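Local structure of FAD-dependent oxidoreductase (Actinomadura kijaniata, 3M9V) at residues D79-V84 with A317-S322; N249-A254 with D328-G333; Q256-V261 with R334-H339; H339-K344 with Q387-V392. The protein probably carries out a flavin-dependent oxidation of a dTDP-linked sugar in the biosynthesis of D-kijanose, as a member of the acyl-CoA dehydrogenase family. All blocks are in the same frame, centred on the assembly; numbering follows the deposited sequence.

Contact 1 (D79-V84 with A317-S322); sequences DRLYDV and AADALS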
# COMPACT_ATOMS: atom_id res chain seq x y z
N ASP A 79 -12.96 4.51 35.05
CA ASP A 79 -13.74 3.38 34.59
C ASP A 79 -14.01 3.42 33.10
O ASP A 79 -14.71 2.53 32.64
CB ASP A 79 -15.06 3.30 35.36
CG ASP A 79 -15.97 4.45 35.01
OD1 ASP A 79 -15.55 5.47 34.42
OD2 ASP A 79 -17.16 4.33 35.33
N ARG A 80 -13.45 4.37 32.34
CA ARG A 80 -13.56 4.29 30.88
C ARG A 80 -12.32 3.69 30.22
O ARG A 80 -11.19 4.12 30.46
CB ARG A 80 -13.67 5.69 30.27
CG ARG A 80 -14.89 6.52 30.61
CD ARG A 80 -16.20 5.90 30.23
NE ARG A 80 -17.23 6.78 30.78
CZ ARG A 80 -17.81 7.78 30.11
NH1 ARG A 80 -17.50 8.00 28.84
NH2 ARG A 80 -18.73 8.52 30.69
N LEU A 81 -12.55 2.75 29.30
CA LEU A 81 -11.43 2.24 28.52
C LEU A 81 -10.74 3.37 27.74
O LEU A 81 -9.53 3.38 27.52
CB LEU A 81 -11.95 1.15 27.57
CG LEU A 81 -12.33 -0.16 28.30
CD1 LEU A 81 -13.32 -0.86 27.38
CD2 LEU A 81 -11.12 -1.05 28.60
N TYR A 82 -11.56 4.30 27.27
CA TYR A 82 -11.05 5.39 26.48
C TYR A 82 -10.05 6.14 27.36
O TYR A 82 -8.98 6.45 26.89
CB TYR A 82 -12.19 6.32 26.07
CG TYR A 82 -11.79 7.45 25.15
CD1 TYR A 82 -11.98 7.32 23.77
CD2 TYR A 82 -11.26 8.63 25.65
CE1 TYR A 82 -11.64 8.32 22.88
CE2 TYR A 82 -10.92 9.66 24.76
CZ TYR A 82 -11.14 9.48 23.40
OH TYR A 82 -10.88 10.45 22.46
N ASP A 83 -10.38 6.45 28.61
CA ASP A 83 -9.38 7.19 29.38
C ASP A 83 -8.16 6.37 29.74
O ASP A 83 -7.08 6.97 29.87
CB ASP A 83 -9.96 7.78 30.67
CG ASP A 83 -10.89 8.93 30.39
OD1 ASP A 83 -10.92 9.37 29.22
OD2 ASP A 83 -11.56 9.42 31.31
N VAL A 84 -8.32 5.07 29.95
CA VAL A 84 -7.16 4.24 30.21
C VAL A 84 -6.27 4.29 28.97
O VAL A 84 -5.04 4.37 29.08
CB VAL A 84 -7.57 2.77 30.49
CG1 VAL A 84 -6.31 1.88 30.56
CG2 VAL A 84 -8.36 2.66 31.79
N ALA A 317 -16.93 3.32 21.43
CA ALA A 317 -17.95 2.32 21.21
C ALA A 317 -17.86 1.20 22.24
O ALA A 317 -18.89 0.73 22.72
CB ALA A 317 -17.83 1.75 19.81
N ALA A 318 -16.66 0.74 22.56
CA ALA A 318 -16.52 -0.32 23.54
C ALA A 318 -17.02 0.12 24.92
O ALA A 318 -17.66 -0.69 25.61
CB ALA A 318 -15.08 -0.82 23.63
N ASP A 319 -16.75 1.35 25.33
CA ASP A 319 -17.21 1.90 26.61
C ASP A 319 -18.74 1.95 26.68
O ASP A 319 -19.32 1.58 27.71
CB ASP A 319 -16.64 3.31 26.82
CG ASP A 319 -15.26 3.31 27.47
OD1 ASP A 319 -14.93 2.31 28.15
OD2 ASP A 319 -14.49 4.30 27.32
N ALA A 320 -19.40 2.40 25.60
CA ALA A 320 -20.87 2.41 25.49
C ALA A 320 -21.46 1.01 25.62
O ALA A 320 -22.37 0.80 26.41
CB ALA A 320 -21.35 3.08 24.17
N LEU A 321 -20.97 0.05 24.86
CA LEU A 321 -21.49 -1.31 24.96
C LEU A 321 -21.18 -1.94 26.32
O LEU A 321 -21.98 -2.70 26.86
CB LEU A 321 -20.92 -2.20 23.86
CG LEU A 321 -21.42 -1.80 22.47
CD1 LEU A 321 -20.39 -2.34 21.49
CD2 LEU A 321 -22.75 -2.47 22.26
N SER A 322 -20.01 -1.61 26.87
CA SER A 322 -19.61 -2.15 28.16
C SER A 322 -20.60 -1.74 29.26
O SER A 322 -21.02 -2.56 30.07
CB SER A 322 -18.24 -1.60 28.55
OG SER A 322 -17.74 -2.38 29.61
O HOH W 1 -15.82 1.14 30.39
O HOH W 2 -15.70 6.42 26.47
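The carboxylate of Asp319, on helix 291-323, receives the first two backbone N-H groups of helix 81-94, a side-chain-to-helix-start contact that joins the N-terminal and C-terminal helical regions. Each oxygen takes one backbone donor. Asp319 OD1 accepts from Leu81 N at 2.7 Å through its syn lone pair, on the side of the other oxygen. Tyr82 N reaches Asp319 OD2 at 2.9 Å, again from the syn side but 24° out of the carboxylate plane, in a fairly straight bond. CG of Asp319 is anti to its carbonyl carbon (chi1 -87°), which directs the carboxylate at this helix start. Two bonds to adjacent N-H groups fix its rotation, and the partial positive charge of a helix start would be expected to stabilise its negative charge. One water donates to Asp79 O and to Asp319 OD1, and a second donates to Asp319 OD2 at 2.6 Å while accepting a weak bond from Arg80 NH1. Arg80, at the N-cap position, brings its aliphatic part to this carboxylate, with CB 3.4 Å from Asp319 OD2, and its guanidinium is turned 76° from the carboxylate plane. Beside the polar centre Leu81 CD1 rests on Ala318 CB at 4.1 Å, and Leu81 also packs on Leu110 of helix 96-118. An alanine in place of Asp319 would probably leave the N-H groups of Leu81 and Tyr82 without their acceptor and loosen the start of helix 81-94. A carboxylate thus accepts the first N-H groups of a sequence-distant helix, tying together two helical regions of the acyl-CoA dehydrogenase fold.

Contact 2 (N249-A254 with D328-G333); sequences NDAVLA and DMDERG. With TYD (thymidine-5'-diphosphate), chain B.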
# COMPACT_ATOMS: atom_id res chain seq x y z
N ASN A 249 -19.71 -19.68 23.90
CA ASN A 249 -20.45 -18.67 24.65
C ASN A 249 -20.00 -17.25 24.28
O ASN A 249 -19.09 -16.69 24.88
CB ASN A 249 -20.26 -18.94 26.14
CG ASN A 249 -21.01 -17.95 27.01
OD1 ASN A 249 -22.14 -17.55 26.68
ND2 ASN A 249 -20.40 -17.53 28.12
N ASP A 250 -20.65 -16.65 23.29
CA ASP A 250 -20.22 -15.35 22.78
C ASP A 250 -20.15 -14.21 23.79
O ASP A 250 -19.39 -13.26 23.60
CB ASP A 250 -21.06 -14.94 21.57
CG ASP A 250 -20.64 -15.64 20.30
OD1 ASP A 250 -19.56 -16.26 20.26
OD2 ASP A 250 -21.38 -15.58 19.30
N ALA A 251 -20.93 -14.30 24.87
CA ALA A 251 -21.01 -13.22 25.84
C ALA A 251 -19.64 -12.95 26.48
O ALA A 251 -19.37 -11.85 26.96
CB ALA A 251 -22.05 -13.50 26.94
N VAL A 252 -18.80 -13.97 26.44
CA VAL A 252 -17.46 -13.97 27.05
C VAL A 252 -16.48 -13.08 26.28
O VAL A 252 -15.50 -12.58 26.83
CB VAL A 252 -16.97 -15.43 27.14
CG1 VAL A 252 -15.46 -15.58 27.07
CG2 VAL A 252 -17.52 -16.06 28.42
N LEU A 253 -16.80 -12.86 25.01
CA LEU A 253 -16.05 -11.94 24.18
C LEU A 253 -16.03 -10.57 24.83
O LEU A 253 -15.07 -9.83 24.61
CB LEU A 253 -16.63 -11.86 22.76
CG LEU A 253 -16.55 -13.23 22.07
CD1 LEU A 253 -17.04 -13.26 20.62
CD2 LEU A 253 -15.19 -13.91 22.12
N ALA A 254 -17.04 -10.23 25.63
CA ALA A 254 -17.04 -8.87 26.17
C ALA A 254 -15.92 -8.68 27.18
O ALA A 254 -15.32 -7.60 27.23
CB ALA A 254 -18.35 -8.53 26.86
N ASP A 328 -29.30 -8.48 24.93
CA ASP A 328 -28.74 -9.78 24.59
C ASP A 328 -27.23 -9.76 24.82
O ASP A 328 -26.47 -9.13 24.07
CB ASP A 328 -29.07 -10.10 23.13
CG ASP A 328 -28.55 -11.44 22.70
OD1 ASP A 328 -29.08 -12.00 21.73
OD2 ASP A 328 -27.57 -11.97 23.26
N MET A 329 -26.79 -10.48 25.85
CA MET A 329 -25.38 -10.53 26.22
C MET A 329 -24.47 -11.18 25.19
O MET A 329 -23.30 -10.83 25.08
CB MET A 329 -25.19 -11.24 27.57
CG MET A 329 -25.86 -10.49 28.69
SD MET A 329 -24.99 -8.97 29.13
CE MET A 329 -23.48 -9.76 29.73
N ASP A 330 -24.98 -12.14 24.42
CA ASP A 330 -24.20 -12.66 23.31
C ASP A 330 -23.95 -11.67 22.17
O ASP A 330 -22.81 -11.50 21.73
CB ASP A 330 -24.76 -13.98 22.83
CG ASP A 330 -24.60 -15.06 23.87
OD1 ASP A 330 -23.52 -15.15 24.48
OD2 ASP A 330 -25.56 -15.83 24.09
N GLU A 331 -25.00 -10.99 21.70
CA GLU A 331 -24.84 -9.88 20.76
C GLU A 331 -23.90 -8.81 21.30
O GLU A 331 -23.10 -8.23 20.56
CB GLU A 331 -26.22 -9.28 20.44
CG GLU A 331 -26.42 -8.67 19.06
CD GLU A 331 -25.62 -9.35 17.96
OE1 GLU A 331 -25.66 -10.59 17.79
OE2 GLU A 331 -24.91 -8.62 17.23
N ARG A 332 -23.98 -8.53 22.60
CA ARG A 332 -23.12 -7.51 23.21
C ARG A 332 -21.63 -7.84 23.05
O ARG A 332 -20.85 -6.96 22.69
CB ARG A 332 -23.46 -7.35 24.68
CG ARG A 332 -22.42 -6.55 25.46
CD ARG A 332 -23.04 -6.22 26.80
NE ARG A 332 -22.20 -5.44 27.71
CZ ARG A 332 -21.32 -5.98 28.56
NH1 ARG A 332 -20.64 -5.19 29.38
NH2 ARG A 332 -21.11 -7.29 28.61
N GLY A 333 -21.27 -9.10 23.30
CA GLY A 333 -19.91 -9.63 23.21
C GLY A 333 -19.41 -9.71 21.77
O GLY A 333 -18.27 -9.39 21.49
PA TYD B . -10.82 -12.53 30.39
O1A TYD B . -9.93 -13.33 31.32
O2A TYD B . -10.23 -11.66 29.30
O3A TYD B . -11.92 -13.51 29.74
PB TYD B . -11.57 -15.09 29.73
O1B TYD B . -10.10 -15.13 29.37
O2B TYD B . -12.49 -15.50 28.60
O3B TYD B . -11.96 -15.52 31.13
O5' TYD B . -11.91 -11.68 31.21
C5' TYD B . -12.94 -12.28 32.00
C4' TYD B . -13.19 -11.10 32.94
O4' TYD B . -13.83 -10.03 32.24
C3' TYD B . -14.06 -11.42 34.14
O3' TYD B . -13.13 -11.26 35.21
C2' TYD B . -15.02 -10.24 34.24
C1' TYD B . -14.65 -9.27 33.12
N1 TYD B . -15.85 -8.85 32.38
C2 TYD B . -16.11 -7.56 32.17
O2 TYD B . -15.32 -6.70 32.63
N3 TYD B . -17.22 -7.20 31.49
C4 TYD B . -18.07 -8.13 31.01
O4 TYD B . -19.09 -7.77 30.38
C5 TYD B . -17.82 -9.48 31.22
C5M TYD B . -18.71 -10.59 30.73
C6 TYD B . -16.67 -9.81 31.93
O HOH W 3 -21.49 -9.64 27.10
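Arg332 NH2 lies 3.5 Å from Ala254 CB where helix 253-260 and the first turn of helix 329-362 meet in the C-terminal helical domain of the acyl-CoA dehydrogenase fold, beside the thymine of dTDP. The same NH2 donates to thymine O4 at 2.7 Å, and NH1 adds a weak second bond to that oxygen, which lies at the edge of the guanidinium, near its plane. In the next shell a water, at the guanidinium edge and in plane, accepts from Arg332 NH2 at 2.8 Å and donates to both Ala251 O and Met329 O, tying one backbone carbonyl of each segment to the arginine. Leu321 O accepts from Arg332 NE and Ser322 O from NH1, so that, with O4 and the water, all three guanidinium nitrogens have partners.

Further out the backbones come very close. Gly333 CA sits 3.7 Å from Asp250 O and 3.8 Å from Ala254 N; a CB on this glycine would clash with Asp250 O. Ala251 CA approaches Met329 O in a CA-H...O contact, and Ala251 CB packs on Met329 CB at 3.9 Å. Ala251 N gives a weak hydrogen bond to Asp330 OD1, while Asp250 forms a salt bridge with Arg334. Asp328 caps helix 329-362: its OD2 accepts a weak bond from Asp330 N and another from Glu331 N, the latter at 3.2 Å and from above the carboxylate plane, 73° out of it.

Contact 3 (Q256-V261 with R334-H339); sequences QTVSSV and RQMMRH. With TYD (thymidine-5'-diphosphate), chain B.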
# COMPACT_ATOMS: atom_id res chain seq x y z
N GLN A 256 -13.08 -10.39 27.28
CA GLN A 256 -11.81 -10.38 26.57
C GLN A 256 -11.54 -9.04 25.91
O GLN A 256 -10.39 -8.64 25.71
CB GLN A 256 -11.79 -11.49 25.52
CG GLN A 256 -11.77 -12.84 26.19
CD GLN A 256 -12.13 -13.92 25.22
OE1 GLN A 256 -11.97 -13.77 24.00
NE2 GLN A 256 -12.63 -15.03 25.74
N THR A 257 -12.62 -8.33 25.59
CA THR A 257 -12.43 -7.03 24.98
C THR A 257 -11.99 -6.05 26.05
O THR A 257 -11.00 -5.32 25.90
CB THR A 257 -13.72 -6.58 24.25
OG1 THR A 257 -13.96 -7.48 23.17
CG2 THR A 257 -13.53 -5.17 23.70
N VAL A 258 -12.73 -6.02 27.15
CA VAL A 258 -12.39 -5.15 28.27
C VAL A 258 -10.93 -5.41 28.67
O VAL A 258 -10.16 -4.48 28.91
CB VAL A 258 -13.39 -5.30 29.44
CG1 VAL A 258 -12.91 -4.53 30.67
CG2 VAL A 258 -14.80 -4.76 29.07
N SER A 259 -10.55 -6.68 28.74
CA SER A 259 -9.19 -7.05 29.09
C SER A 259 -8.08 -6.51 28.20
O SER A 259 -6.95 -6.43 28.68
CB SER A 259 -9.02 -8.58 29.03
OG SER A 259 -9.74 -9.10 30.12
N SER A 260 -8.34 -6.24 26.92
CA SER A 260 -7.23 -6.00 26.00
C SER A 260 -7.33 -4.77 25.13
O SER A 260 -6.31 -4.32 24.61
CB SER A 260 -7.11 -7.19 25.03
OG SER A 260 -6.53 -8.26 25.75
N VAL A 261 -8.53 -4.23 24.94
CA VAL A 261 -8.75 -3.20 23.92
C VAL A 261 -8.01 -1.89 24.18
O VAL A 261 -7.60 -1.17 23.24
CB VAL A 261 -10.27 -2.98 23.62
CG1 VAL A 261 -10.93 -2.21 24.76
CG2 VAL A 261 -10.36 -2.19 22.31
N ARG A 334 -20.26 -10.12 20.83
CA ARG A 334 -19.87 -10.09 19.42
C ARG A 334 -19.62 -8.64 18.98
O ARG A 334 -18.66 -8.35 18.29
CB ARG A 334 -20.93 -10.75 18.54
CG ARG A 334 -20.93 -12.28 18.62
CD ARG A 334 -21.87 -12.88 17.58
NE ARG A 334 -23.24 -12.55 17.95
CZ ARG A 334 -24.04 -13.40 18.58
NH1 ARG A 334 -23.60 -14.60 18.91
NH2 ARG A 334 -25.29 -13.05 18.88
N GLN A 335 -20.45 -7.71 19.42
CA GLN A 335 -20.26 -6.35 18.93
C GLN A 335 -18.98 -5.76 19.53
O GLN A 335 -18.25 -5.08 18.83
CB GLN A 335 -21.48 -5.51 19.28
CG GLN A 335 -22.54 -5.82 18.25
CD GLN A 335 -23.73 -4.90 18.37
OE1 GLN A 335 -23.62 -3.70 18.62
NE2 GLN A 335 -24.91 -5.49 18.15
N MET A 336 -18.72 -6.01 20.81
CA MET A 336 -17.53 -5.45 21.42
C MET A 336 -16.27 -5.99 20.74
O MET A 336 -15.39 -5.21 20.38
CB MET A 336 -17.52 -5.71 22.92
CG MET A 336 -18.59 -4.87 23.64
SD MET A 336 -18.57 -5.14 25.43
CE MET A 336 -17.01 -4.43 25.91
N MET A 337 -16.25 -7.28 20.48
CA MET A 337 -15.09 -7.90 19.85
C MET A 337 -14.87 -7.47 18.39
O MET A 337 -13.76 -7.30 17.90
CB MET A 337 -15.18 -9.42 20.01
CG MET A 337 -13.95 -10.13 19.46
SD MET A 337 -12.43 -9.78 20.39
CE MET A 337 -12.68 -10.26 22.08
N ARG A 338 -15.97 -7.26 17.67
CA ARG A 338 -15.91 -6.76 16.31
C ARG A 338 -15.36 -5.32 16.26
O ARG A 338 -14.48 -5.04 15.46
CB ARG A 338 -17.32 -6.78 15.71
CG ARG A 338 -17.35 -6.21 14.28
CD ARG A 338 -17.00 -7.31 13.29
NE ARG A 338 -17.37 -7.08 11.88
CZ ARG A 338 -18.56 -7.37 11.35
NH1 ARG A 338 -19.53 -7.85 12.11
NH2 ARG A 338 -18.79 -7.15 10.07
N HIS A 339 -15.85 -4.40 17.09
CA HIS A 339 -15.18 -3.11 17.20
C HIS A 339 -13.69 -3.24 17.51
O HIS A 339 -12.91 -2.57 16.85
CB HIS A 339 -15.76 -2.21 18.28
CG HIS A 339 -17.07 -1.58 17.91
ND1 HIS A 339 -17.16 -0.43 17.15
CD2 HIS A 339 -18.35 -1.94 18.19
CE1 HIS A 339 -18.43 -0.09 17.01
NE2 HIS A 339 -19.17 -1.01 17.61
PA TYD B . -10.82 -12.53 30.39
O1A TYD B . -9.93 -13.33 31.32
O2A TYD B . -10.23 -11.66 29.30
O3A TYD B . -11.92 -13.51 29.74
PB TYD B . -11.57 -15.09 29.73
O1B TYD B . -10.10 -15.13 29.37
O2B TYD B . -12.49 -15.50 28.60
O3B TYD B . -11.96 -15.52 31.13
O5' TYD B . -11.91 -11.68 31.21
C5' TYD B . -12.94 -12.28 32.00
C4' TYD B . -13.19 -11.10 32.94
O4' TYD B . -13.83 -10.03 32.24
C3' TYD B . -14.06 -11.42 34.14
O3' TYD B . -13.13 -11.26 35.21
C2' TYD B . -15.02 -10.24 34.24
C1' TYD B . -14.65 -9.27 33.12
N1 TYD B . -15.85 -8.85 32.38
C2 TYD B . -16.11 -7.56 32.17
O2 TYD B . -15.32 -6.70 32.63
N3 TYD B . -17.22 -7.20 31.49
C4 TYD B . -18.07 -8.13 31.01
O4 TYD B . -19.09 -7.77 30.38
C5 TYD B . -17.82 -9.48 31.22
C5M TYD B . -18.71 -10.59 30.73
C6 TYD B . -16.67 -9.81 31.93
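The segments 256-260 and 334-339, of helices 253-260 and 329-362, run in roughly the same direction, their short axes 35° apart and 9.5 Å distant at closest approach, with Thr257 and Met337 nearest in backbone. They form a buried, mainly apolar helix pair of the C-terminal helical region, one side of which faces dTDP. Thr257 is the central residue. Its OG1 is met by Met337 CE at 3.2 Å, the two side chains sliding past each other in opposite directions. CG of Met337 is anti to the backbone N (chi1 -176°), and the chain beyond it folds back at its next two torsions, which brings the methyl over to helix 253-260. The hydroxyl's polar partner is Leu253 O, one turn earlier in its own helix. Met337 CE also touches Gln256 CB at 3.8 Å. On the other flank Met336 CB lies 4.1 Å from Thr257 CG2, and Met336 CE reaches Val258 CG2 at 3.9 Å, the two side chains crossing obliquely. No hydrogen bond links the two segments. Phe340 covers Thr257 a turn further along helix 329-362, and Leu110 and Thr111 of helix 96-118 border Val258. Beyond the interface, Arg338 and His339 turn to the second subunit, where they meet Asp301 and Tyr305 of that neighbouring chain. The ligand side belongs to helix 253-260: Ser259 OG stands 2.7 Å from O2A on the alpha phosphate of dTDP, and Gln256, extended beyond CG, donates from NE2 to O2B on the beta phosphate at 2.9 Å with a nearly straight angle of 165°.

Contact 4 (H339-K344 with Q387-V392); sequences HFQCAK and QPYAYV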
# COMPACT_ATOMS: atom_id res chain seq x y z
N HIS A 339 -15.85 -4.40 17.09
CA HIS A 339 -15.18 -3.11 17.20
C HIS A 339 -13.69 -3.24 17.51
O HIS A 339 -12.91 -2.57 16.85
CB HIS A 339 -15.76 -2.21 18.28
CG HIS A 339 -17.07 -1.58 17.91
ND1 HIS A 339 -17.16 -0.43 17.15
CD2 HIS A 339 -18.35 -1.94 18.19
CE1 HIS A 339 -18.43 -0.09 17.01
NE2 HIS A 339 -19.17 -1.01 17.61
N PHE A 340 -13.33 -4.05 18.51
CA PHE A 340 -11.94 -4.30 18.91
C PHE A 340 -11.15 -4.81 17.71
O PHE A 340 -10.10 -4.25 17.34
CB PHE A 340 -11.89 -5.29 20.10
CG PHE A 340 -10.51 -5.61 20.65
CD1 PHE A 340 -9.37 -4.86 20.35
CD2 PHE A 340 -10.37 -6.72 21.49
CE1 PHE A 340 -8.11 -5.19 20.90
CE2 PHE A 340 -9.10 -7.11 21.99
CZ PHE A 340 -7.97 -6.32 21.70
N GLN A 341 -11.60 -5.90 17.10
CA GLN A 341 -10.79 -6.47 16.04
C GLN A 341 -10.66 -5.65 14.74
O GLN A 341 -9.61 -5.69 14.08
CB GLN A 341 -11.14 -7.94 15.78
CG GLN A 341 -11.06 -8.74 17.09
CD GLN A 341 -9.63 -8.86 17.61
OE1 GLN A 341 -8.70 -9.09 16.82
NE2 GLN A 341 -9.45 -8.73 18.92
N CYS A 342 -11.71 -4.96 14.33
CA CYS A 342 -11.64 -4.09 13.16
C CYS A 342 -10.54 -3.05 13.41
O CYS A 342 -9.70 -2.82 12.55
CB CYS A 342 -12.97 -3.33 12.98
SG CYS A 342 -14.14 -4.43 12.16
N ALA A 343 -10.60 -2.43 14.58
CA ALA A 343 -9.64 -1.37 14.93
C ALA A 343 -8.21 -1.89 15.10
O ALA A 343 -7.25 -1.24 14.69
CB ALA A 343 -10.07 -0.60 16.20
N LYS A 344 -8.07 -3.06 15.72
CA LYS A 344 -6.77 -3.68 15.92
C LYS A 344 -6.03 -3.97 14.62
O LYS A 344 -4.84 -3.70 14.48
CB LYS A 344 -6.89 -4.99 16.72
CG LYS A 344 -5.53 -5.58 17.11
CD LYS A 344 -5.66 -6.90 17.90
CE LYS A 344 -4.40 -7.25 18.70
NZ LYS A 344 -3.52 -7.95 17.74
N GLN A 387 -2.59 -11.71 21.31
CA GLN A 387 -3.89 -12.29 21.06
C GLN A 387 -4.79 -11.62 22.09
O GLN A 387 -4.32 -11.26 23.17
CB GLN A 387 -3.83 -13.81 21.27
CG GLN A 387 -3.41 -14.63 20.02
CD GLN A 387 -4.33 -14.40 18.82
OE1 GLN A 387 -5.17 -13.49 18.85
NE2 GLN A 387 -4.17 -15.18 17.76
N PRO A 388 -6.08 -11.42 21.78
CA PRO A 388 -6.71 -11.76 20.51
C PRO A 388 -6.79 -10.57 19.55
O PRO A 388 -6.83 -9.44 20.01
CB PRO A 388 -8.12 -12.15 20.96
CG PRO A 388 -8.38 -11.34 22.21
CD PRO A 388 -7.06 -10.92 22.77
N TYR A 389 -6.80 -10.80 18.24
CA TYR A 389 -6.27 -12.01 17.61
C TYR A 389 -5.07 -11.56 16.78
O TYR A 389 -5.05 -10.44 16.25
CB TYR A 389 -7.31 -12.61 16.67
CG TYR A 389 -8.56 -13.06 17.41
CD1 TYR A 389 -8.53 -14.08 18.37
CD2 TYR A 389 -9.76 -12.41 17.17
CE1 TYR A 389 -9.68 -14.46 19.06
CE2 TYR A 389 -10.90 -12.78 17.84
CZ TYR A 389 -10.87 -13.79 18.77
OH TYR A 389 -12.10 -14.03 19.36
N ALA A 390 -4.10 -12.45 16.62
CA ALA A 390 -3.05 -12.19 15.64
C ALA A 390 -3.67 -12.20 14.23
O ALA A 390 -4.74 -12.79 14.05
CB ALA A 390 -1.95 -13.25 15.76
N TYR A 391 -3.01 -11.56 13.26
CA TYR A 391 -3.53 -11.33 11.92
C TYR A 391 -4.26 -12.52 11.30
O TYR A 391 -5.41 -12.42 10.90
CB TYR A 391 -2.44 -10.84 10.96
CG TYR A 391 -2.96 -10.67 9.56
CD1 TYR A 391 -3.81 -9.62 9.25
CD2 TYR A 391 -2.58 -11.54 8.54
CE1 TYR A 391 -4.31 -9.44 7.97
CE2 TYR A 391 -3.08 -11.35 7.25
CZ TYR A 391 -3.92 -10.30 6.97
OH TYR A 391 -4.46 -10.09 5.72
N VAL A 392 -3.57 -13.65 11.21
CA VAL A 392 -4.17 -14.86 10.64
C VAL A 392 -5.48 -15.31 11.28
O VAL A 392 -6.47 -15.57 10.58
CB VAL A 392 -3.12 -15.98 10.45
CG1 VAL A 392 -3.82 -17.23 9.95
CG2 VAL A 392 -2.06 -15.52 9.40
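The loop that carries the flavin-binding residue Gln387 and leads into helix 391-402 is held to helix 329-362 by two side chains, Gln341 and Lys344, acting on the backbone of Pro388 and Tyr389. FMN is not bound to this chain. The Gln341 carboxamide pairs with both polar groups of one peptide unit: its OE1 accepts from Tyr389 N at 2.9 Å, and its NE2 donates to Pro388 O, also at 2.9 Å with a 167° angle. That oxygen lies close to the amide plane of Gln341, whereas NE2 stands above the Pro388 carbonyl plane. The peptide so gripped is modelled as cis, as is the one before Pro388, so N-H and C=O of the Pro388-Tyr389 unit lie on the same side and can face one amide together. A bend at chi2 (-68°) of Gln341 places CD 3.6 Å from Tyr389 CD2, and the two side chains cross at about a right angle. NE2 also lies over one face of the Phe340 ring toward the rim, which would help hold the amide in its rotation. A leucine in place of Gln341 would probably leave Tyr389 N-H and Pro388 O without these mates, with the loop tied to this helix mainly through Lys344. Lys344 NZ reaches Tyr389 O at 3.3 Å and is also bonded to Gly383 O and Met386 O. Phe340 of helix 329-362 packs on Thr257 and Ser260 of helix 253-260, Tyr389 meets Phe397 of helix 391-402, and helix 291-323 covers the Ala343 side of helix 329-362.

Helix 329-362 runs through contacts 2, 3 and 4 in turn, and contact 1 joins helix 81-94 of the N-terminal region to helix 291-323, which precedes helix 329-362 in the chain. Contacts 2 and 3 also share helix 253-260 and both touch dTDP; they lie 10 Å apart, centre to centre. On the same measure contact 1 is 10 Å from contact 3 and 16 Å from contact 2, joined to the latter where the C-terminal end of helix 291-323 accepts from Arg332. Contacts 3 and 4, with centres 9 Å apart, meet through Phe340. Along the chain the segments of contacts 1, 2 and 3 interleave, whereas contact 4 follows them. The dTDP pocket, helical core and the loop holding a residue of the flavin site thus sit side by side.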